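Phosphohistidine phosphatase SixA (Escherichia coli, PDB 1UJC) removes phosphate from phosphohistidine on the HPt domain of the sensor ArcB, acting in the multistep His-Asp phosphorelay. Local coordinates at residues A[87-92]-A[116-121]. Residues are numbered along the deposited sequence; the frame is centred on the assembly and turned at random.
Sequences LVSAYL and VAELCP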
# COMPACT_ATOMS: atom_id res chain seq x y z
N LEU A 87 -3.84 -5.25 14.02
CA LEU A 87 -4.45 -6.34 13.27
C LEU A 87 -3.84 -6.43 11.87
O LEU A 87 -3.70 -7.52 11.33
CB LEU A 87 -5.97 -6.13 13.18
CG LEU A 87 -6.77 -6.21 14.49
CD1 LEU A 87 -8.24 -5.89 14.21
CD2 LEU A 87 -6.63 -7.60 15.10
N VAL A 88 -3.48 -5.29 11.30
CA VAL A 88 -2.86 -5.31 9.98
C VAL A 88 -1.51 -6.01 10.12
O VAL A 88 -1.15 -6.88 9.32
CB VAL A 88 -2.63 -3.88 9.45
CG1 VAL A 88 -1.94 -3.93 8.10
CG2 VAL A 88 -3.97 -3.15 9.33
N SER A 89 -0.78 -5.63 11.16
CA SER A 89 0.52 -6.21 11.46
C SER A 89 0.42 -7.73 11.62
O SER A 89 1.24 -8.48 11.07
CB SER A 89 1.07 -5.59 12.75
OG SER A 89 2.16 -6.32 13.25
N ALA A 90 -0.57 -8.18 12.38
CA ALA A 90 -0.78 -9.60 12.62
C ALA A 90 -1.19 -10.34 11.34
O ALA A 90 -0.79 -11.49 11.13
CB ALA A 90 -1.85 -9.80 13.69
N TYR A 91 -1.98 -9.69 10.50
CA TYR A 91 -2.42 -10.29 9.25
C TYR A 91 -1.17 -10.53 8.39
O TYR A 91 -0.99 -11.59 7.80
CB TYR A 91 -3.39 -9.34 8.53
CG TYR A 91 -4.19 -9.95 7.39
CD1 TYR A 91 -5.53 -10.30 7.55
CD2 TYR A 91 -3.62 -10.12 6.12
CE1 TYR A 91 -6.28 -10.81 6.49
CE2 TYR A 91 -4.36 -10.63 5.05
CZ TYR A 91 -5.69 -10.97 5.25
OH TYR A 91 -6.44 -11.46 4.20
N LEU A 92 -0.29 -9.53 8.34
CA LEU A 92 0.94 -9.63 7.57
C LEU A 92 1.87 -10.72 8.11
O LEU A 92 2.50 -11.45 7.34
CB LEU A 92 1.66 -8.28 7.53
CG LEU A 92 1.13 -7.30 6.48
CD1 LEU A 92 1.66 -5.89 6.73
CD2 LEU A 92 1.53 -7.78 5.09
N VAL A 116 4.27 1.25 9.07
CA VAL A 116 5.71 1.07 8.92
C VAL A 116 6.40 1.04 10.28
O VAL A 116 7.25 0.19 10.53
CB VAL A 116 6.35 2.21 8.08
CG1 VAL A 116 7.87 2.08 8.09
CG2 VAL A 116 5.83 2.15 6.65
N ALA A 117 6.04 1.97 11.16
CA ALA A 117 6.63 2.04 12.50
C ALA A 117 6.30 0.78 13.29
O ALA A 117 7.18 0.17 13.90
CB ALA A 117 6.13 3.27 13.24
N GLU A 118 5.03 0.40 13.26
CA GLU A 118 4.55 -0.79 13.96
C GLU A 118 5.33 -2.03 13.51
O GLU A 118 5.68 -2.88 14.32
CB GLU A 118 3.06 -0.99 13.69
CG GLU A 118 2.47 -2.32 14.14
CD GLU A 118 2.43 -2.47 15.64
OE1 GLU A 118 2.48 -1.45 16.35
OE2 GLU A 118 2.32 -3.63 16.12
N LEU A 119 5.58 -2.13 12.21
CA LEU A 119 6.30 -3.27 11.65
C LEU A 119 7.81 -3.18 11.86
O LEU A 119 8.49 -4.19 12.05
CB LEU A 119 6.02 -3.39 10.15
CG LEU A 119 4.57 -3.56 9.70
CD1 LEU A 119 4.50 -3.39 8.19
CD2 LEU A 119 4.05 -4.93 10.11
N CYS A 120 8.34 -1.96 11.84
CA CYS A 120 9.78 -1.76 11.97
C CYS A 120 10.27 -1.06 13.23
O CYS A 120 10.04 0.13 13.42
CB CYS A 120 10.28 -0.98 10.75
SG CYS A 120 9.77 -1.69 9.17
N PRO A 121 10.96 -1.80 14.10
CA PRO A 121 11.49 -1.22 15.34
C PRO A 121 12.45 -0.08 15.05
O PRO A 121 13.22 -0.14 14.10
CB PRO A 121 12.19 -2.41 15.99
CG PRO A 121 11.33 -3.56 15.57
CD PRO A 121 11.10 -3.27 14.11
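Leu119 and Ser89 meet where helix 85-98 passes the last turn of helix 111-119, and their CA atoms, 6.5 Å apart, mark the nearest approach of the two backbones. The isobutyl group of Leu119 spans the gap with both branches. CD2 lies against Ser89, 3.9 Å from OG and 4.0 Å from CA, so it rests on the helix backbone as well as on the side chain. CD1 reaches one turn further along, to CD1 of Leu92 at 4.1 Å, where the two leucine side chains cross at about a right angle. On the side facing the central sheet, both leucines continue onto its strands: Leu119 touches Ile5 and Leu92 touches Val3 of strand 2-7, while Leu92 also meets Leu138 of strand 133-138.

Toward solvent, Glu118 lays its aliphatic part beside Ser89, CG standing 3.8 Å from the serine CB. With CG anti to the backbone N (chi1 170°) the chain extends toward helix 85-98, and a bend at chi2 (68°) then turns the carboxylate past the serine, away from the leucines. OE2 comes to 3.9 Å from Ser89 OG, too long for a hydrogen bond. The contact therefore grades from leucine packing at the sheet to a polar outer margin, and the two neighbouring helices of this alpha/beta fold are joined here by van der Waals contact, the short side chain of Ser89 being consistent with the close approach of the backbones at this point.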